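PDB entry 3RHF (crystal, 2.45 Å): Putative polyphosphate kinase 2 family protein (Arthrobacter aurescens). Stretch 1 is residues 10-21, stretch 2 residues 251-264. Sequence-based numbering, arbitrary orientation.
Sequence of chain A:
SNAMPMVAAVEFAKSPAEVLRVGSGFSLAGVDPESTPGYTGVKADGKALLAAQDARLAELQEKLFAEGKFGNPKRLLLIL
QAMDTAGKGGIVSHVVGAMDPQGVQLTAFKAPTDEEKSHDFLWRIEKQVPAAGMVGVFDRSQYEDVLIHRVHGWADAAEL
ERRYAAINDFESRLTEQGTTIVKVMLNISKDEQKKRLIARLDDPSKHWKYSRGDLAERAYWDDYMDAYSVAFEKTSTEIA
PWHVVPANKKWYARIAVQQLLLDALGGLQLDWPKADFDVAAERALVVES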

# COMPACT_ATOMS: atom_id res chain seq x y z
N VAL A 10 5.54 -24.56 -8.80
CA VAL A 10 4.49 -25.42 -9.28
C VAL A 10 3.26 -24.52 -9.45
O VAL A 10 2.79 -23.90 -8.50
CB VAL A 10 4.22 -26.57 -8.28
CG1 VAL A 10 3.11 -27.47 -8.80
CG2 VAL A 10 5.50 -27.41 -8.00
N GLU A 11 2.78 -24.44 -10.68
CA GLU A 11 1.65 -23.63 -11.05
C GLU A 11 0.37 -24.37 -10.81
O GLU A 11 0.36 -25.57 -10.64
CB GLU A 11 1.69 -23.35 -12.55
CG GLU A 11 2.94 -22.75 -13.10
CD GLU A 11 3.14 -21.29 -12.71
OE1 GLU A 11 2.14 -20.56 -12.41
OE2 GLU A 11 4.33 -20.86 -12.71
N PHE A 12 -0.74 -23.66 -10.87
CA PHE A 12 -2.03 -24.29 -10.75
C PHE A 12 -2.23 -25.29 -11.90
O PHE A 12 -1.95 -24.97 -13.06
CB PHE A 12 -3.16 -23.23 -10.75
CG PHE A 12 -3.43 -22.67 -9.40
CD1 PHE A 12 -4.43 -23.18 -8.63
CD2 PHE A 12 -2.64 -21.66 -8.90
CE1 PHE A 12 -4.67 -22.69 -7.35
CE2 PHE A 12 -2.86 -21.17 -7.66
CZ PHE A 12 -3.89 -21.70 -6.86
N ALA A 13 -2.72 -26.49 -11.56
CA ALA A 13 -3.06 -27.50 -12.58
C ALA A 13 -4.37 -27.10 -13.20
O ALA A 13 -4.52 -27.20 -14.40
CB ALA A 13 -3.18 -28.90 -12.00
N LYS A 14 -5.34 -26.68 -12.40
CA LYS A 14 -6.55 -26.11 -12.97
C LYS A 14 -6.76 -24.70 -12.39
O LYS A 14 -6.45 -24.43 -11.21
CB LYS A 14 -7.77 -27.06 -12.78
N SER A 15 -7.26 -23.79 -13.23
CA SER A 15 -7.48 -22.41 -12.83
C SER A 15 -8.53 -22.28 -11.72
O SER A 15 -9.58 -22.88 -11.78
CB SER A 15 -7.95 -21.59 -14.02
OG SER A 15 -8.29 -20.29 -13.55
N PRO A 16 -8.24 -21.44 -10.71
CA PRO A 16 -9.24 -21.18 -9.70
C PRO A 16 -10.48 -20.44 -10.22
O PRO A 16 -11.49 -20.44 -9.55
CB PRO A 16 -8.50 -20.28 -8.70
CG PRO A 16 -7.15 -20.29 -9.06
CD PRO A 16 -7.02 -20.66 -10.47
N ALA A 17 -10.42 -19.79 -11.37
CA ALA A 17 -11.64 -19.19 -11.92
C ALA A 17 -12.65 -20.31 -12.19
O ALA A 17 -13.84 -20.07 -12.35
CB ALA A 17 -11.34 -18.40 -13.18
N GLU A 18 -12.16 -21.54 -12.22
CA GLU A 18 -12.93 -22.70 -12.64
C GLU A 18 -13.33 -23.51 -11.44
O GLU A 18 -14.51 -23.70 -11.22
CB GLU A 18 -12.11 -23.52 -13.65
CG GLU A 18 -12.57 -24.95 -13.99
CD GLU A 18 -11.59 -25.65 -14.98
OE1 GLU A 18 -11.28 -25.02 -16.02
OE2 GLU A 18 -11.13 -26.79 -14.69
N VAL A 19 -12.38 -23.98 -10.66
CA VAL A 19 -12.70 -24.90 -9.59
C VAL A 19 -13.32 -24.18 -8.40
O VAL A 19 -14.04 -24.81 -7.64
CB VAL A 19 -11.47 -25.79 -9.15
CG1 VAL A 19 -11.03 -26.69 -10.31
CG2 VAL A 19 -10.26 -24.99 -8.66
N LEU A 20 -13.06 -22.87 -8.22
CA LEU A 20 -13.55 -22.16 -7.01
C LEU A 20 -14.80 -21.36 -7.25
O LEU A 20 -15.36 -20.79 -6.31
CB LEU A 20 -12.47 -21.25 -6.41
CG LEU A 20 -11.25 -21.94 -5.84
CD1 LEU A 20 -10.31 -20.88 -5.23
CD2 LEU A 20 -11.63 -23.06 -4.82
N ARG A 21 -15.25 -21.34 -8.50
CA ARG A 21 -16.46 -20.58 -8.93
C ARG A 21 -17.71 -21.09 -8.23
O ARG A 21 -17.83 -22.27 -7.97
CB ARG A 21 -16.64 -20.76 -10.44
CG ARG A 21 -17.37 -19.66 -11.17
CD ARG A 21 -17.41 -19.88 -12.72
NE ARG A 21 -18.55 -19.15 -13.29
CZ ARG A 21 -19.80 -19.63 -13.42
NH1 ARG A 21 -20.77 -18.85 -13.93
NH2 ARG A 21 -20.10 -20.89 -13.05
N TRP A 251 -1.37 -20.36 3.19
CA TRP A 251 -0.54 -20.37 2.00
C TRP A 251 -1.36 -20.63 0.79
O TRP A 251 -1.08 -20.07 -0.26
CB TRP A 251 0.62 -21.39 2.09
CG TRP A 251 0.18 -22.83 2.11
CD1 TRP A 251 -0.07 -23.60 3.23
CD2 TRP A 251 -0.05 -23.68 0.98
NE1 TRP A 251 -0.46 -24.87 2.84
CE2 TRP A 251 -0.46 -24.94 1.47
CE3 TRP A 251 0.04 -23.50 -0.39
CZ2 TRP A 251 -0.77 -25.98 0.63
CZ3 TRP A 251 -0.25 -24.53 -1.22
CH2 TRP A 251 -0.64 -25.77 -0.71
N TYR A 252 -2.37 -21.49 0.89
CA TYR A 252 -3.17 -21.79 -0.32
C TYR A 252 -4.08 -20.62 -0.73
O TYR A 252 -4.19 -20.28 -1.91
CB TYR A 252 -4.03 -23.03 -0.18
CG TYR A 252 -4.99 -23.16 -1.35
CD1 TYR A 252 -4.54 -23.47 -2.60
CD2 TYR A 252 -6.34 -22.90 -1.20
CE1 TYR A 252 -5.39 -23.57 -3.66
CE2 TYR A 252 -7.19 -22.98 -2.25
CZ TYR A 252 -6.73 -23.32 -3.49
OH TYR A 252 -7.59 -23.42 -4.56
N ALA A 253 -4.75 -20.06 0.26
CA ALA A 253 -5.60 -18.89 0.02
C ALA A 253 -4.79 -17.76 -0.62
O ALA A 253 -5.26 -17.13 -1.54
CB ALA A 253 -6.26 -18.42 1.30
N ARG A 254 -3.57 -17.53 -0.16
CA ARG A 254 -2.79 -16.49 -0.77
C ARG A 254 -2.58 -16.72 -2.26
O ARG A 254 -2.72 -15.77 -3.03
CB ARG A 254 -1.44 -16.37 -0.12
CG ARG A 254 -1.47 -15.82 1.26
CD ARG A 254 -0.11 -15.89 1.91
NE ARG A 254 -0.25 -15.69 3.35
CZ ARG A 254 0.29 -16.46 4.32
NH1 ARG A 254 1.07 -17.51 4.06
NH2 ARG A 254 0.08 -16.13 5.58
N ILE A 255 -2.20 -17.93 -2.67
CA ILE A 255 -1.95 -18.18 -4.07
C ILE A 255 -3.23 -18.31 -4.89
O ILE A 255 -3.22 -18.16 -6.09
CB ILE A 255 -1.07 -19.39 -4.33
CG1 ILE A 255 -1.67 -20.67 -3.69
CG2 ILE A 255 0.33 -19.11 -3.87
CD1 ILE A 255 -0.92 -21.96 -4.07
N ALA A 256 -4.34 -18.59 -4.23
CA ALA A 256 -5.61 -18.75 -4.97
C ALA A 256 -6.14 -17.35 -5.27
O ALA A 256 -6.58 -17.06 -6.39
CB ALA A 256 -6.62 -19.62 -4.18
N VAL A 257 -6.06 -16.47 -4.28
CA VAL A 257 -6.45 -15.10 -4.48
C VAL A 257 -5.56 -14.51 -5.53
O VAL A 257 -6.04 -13.95 -6.53
CB VAL A 257 -6.50 -14.27 -3.20
CG1 VAL A 257 -6.77 -12.83 -3.56
CG2 VAL A 257 -7.65 -14.73 -2.29
N GLN A 258 -4.25 -14.67 -5.38
CA GLN A 258 -3.37 -14.07 -6.39
C GLN A 258 -3.60 -14.58 -7.80
O GLN A 258 -3.59 -13.79 -8.75
CB GLN A 258 -1.87 -14.05 -6.00
CG GLN A 258 -1.59 -12.69 -5.39
CD GLN A 258 -0.19 -12.44 -4.91
OE1 GLN A 258 0.01 -12.02 -3.76
NE2 GLN A 258 0.80 -12.64 -5.79
N GLN A 259 -3.85 -15.88 -7.95
CA GLN A 259 -4.00 -16.42 -9.32
C GLN A 259 -5.29 -15.94 -9.91
O GLN A 259 -5.37 -15.71 -11.11
CB GLN A 259 -3.92 -17.95 -9.36
CG GLN A 259 -3.60 -18.54 -10.74
CD GLN A 259 -2.23 -18.15 -11.24
OE1 GLN A 259 -1.21 -18.33 -10.57
NE2 GLN A 259 -2.19 -17.62 -12.44
N LEU A 260 -6.28 -15.70 -9.07
CA LEU A 260 -7.56 -15.13 -9.54
C LEU A 260 -7.40 -13.75 -10.14
O LEU A 260 -7.95 -13.45 -11.21
CB LEU A 260 -8.56 -15.07 -8.38
CG LEU A 260 -9.37 -16.34 -8.11
CD1 LEU A 260 -10.20 -16.10 -6.87
CD2 LEU A 260 -10.29 -16.79 -9.27
N LEU A 261 -6.65 -12.93 -9.40
CA LEU A 261 -6.20 -11.62 -9.87
C LEU A 261 -5.46 -11.66 -11.16
O LEU A 261 -5.77 -10.90 -12.06
CB LEU A 261 -5.28 -11.00 -8.85
CG LEU A 261 -5.76 -9.82 -8.07
CD1 LEU A 261 -7.26 -9.88 -7.72
CD2 LEU A 261 -4.92 -9.75 -6.81
N LEU A 262 -4.45 -12.52 -11.25
CA LEU A 262 -3.61 -12.60 -12.49
C LEU A 262 -4.41 -13.06 -13.70
O LEU A 262 -4.18 -12.56 -14.79
CB LEU A 262 -2.38 -13.52 -12.33
CG LEU A 262 -1.40 -13.05 -11.25
CD1 LEU A 262 -0.57 -14.22 -10.67
CD2 LEU A 262 -0.47 -11.95 -11.73
N ASP A 263 -5.30 -14.04 -13.49
CA ASP A 263 -6.10 -14.59 -14.56
C ASP A 263 -7.14 -13.54 -15.03
O ASP A 263 -7.39 -13.43 -16.20
CB ASP A 263 -6.79 -15.87 -14.10
CG ASP A 263 -5.81 -17.08 -13.87
OD1 ASP A 263 -4.56 -17.01 -14.10
OD2 ASP A 263 -6.33 -18.16 -13.46
N ALA A 264 -7.72 -12.78 -14.10
CA ALA A 264 -8.62 -11.65 -14.42
C ALA A 264 -7.87 -10.56 -15.23
O ALA A 264 -8.37 -10.07 -16.23
CB ALA A 264 -9.22 -11.06 -13.16
O HOH W 1 -0.33 -20.69 -11.44

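The contact sets an N-terminal segment, mostly loop with a short helical turn at 16-19, against one side of a long helix that runs through all of 251-264. Together the two surfaces bury 490 Å², and the residues that touch lie at least 232 positions apart in sequence. The shape of the contact comes largely from two projections on the first stretch, Phe12 and Pro16, and from the hollows that the helix offers them.

Phe12 is the larger projection. Its CA-to-CB bond points toward the helix, and 102 Å² of the residue is covered, more than for any other residue here. The ring lies among Tyr252, Ile255, Ala256 and Gln259, residues spaced so that they share one side of the helix. The evidence is a set of short approaches: Phe12 CE1 to Tyr252 CE1 at 3.9 Å, Phe12 CZ to Ile255 CG1 at 4.0 Å, Phe12 CZ to Ala256 CA at 3.9 Å and Phe12 CD2 to Gln259 CG at 3.7 Å. The ring also reaches the backbone, with Phe12 CE2 3.4 Å from Ile255 O. That oxygen already accepts the helical hydrogen bond from Gln259 N, at 3.0 Å, so the ring lies against a main-chain oxygen that is already engaged in the helix. All four neighbours approach the ring obliquely. Ala256 has only a methyl group, and its CA lies close to the ring.

Pro16 fills the next hollow as a knob, with its ring among Ala256, Gln259, Leu260 and Asp263. Pro16 CG lies 4.0 Å from Gln259 CB and 4.2 Å from Ala256 O, Pro16 CB lies 4.0 Å from Leu260 CD2, and Pro16 CD lies 4.0 Å from Asp263 OD2. Leu260 starts sideways, but the end of its side chain comes nearer to the first stretch; its CD2 also packs 3.7 Å from Ala17 N. Here the two stretches come closest in register, with the CA atoms of Ala17 and Leu260 6.2 Å apart.

Leu20 adds a smaller bump beyond the turn. Its CD1 sits 4.0 Å from Ala256 CB and 3.8 Å from Tyr252 OH, so Ala256 is touched by Phe12, Pro16 and Leu20 alike.

Polar contacts accompany this packing. Ser15 OG donates to Asp263 OD2 at 2.9 Å, the one direct hydrogen bond between the stretches. The same Ser15 OG accepts from Ala17 N at 3.1 Å, with an N-H...O angle of 149°, and so caps the short helix while tying its start to the long one. Asp263 is steadied from its own helix: Gln259 NE2 donates to Asp263 OD1 at 3.0 Å, nearly linearly at 171°. At the other end of the Gln259 amide, a water donates to Glu11 OE1 at 2.7 Å and, weakly, to Gln259 OE1 at 2.7 Å, while accepting from Phe12 N at 3.1 Å. It thus bridges Glu11 OE1 and Gln259 OE1, which lie 4.4 Å apart.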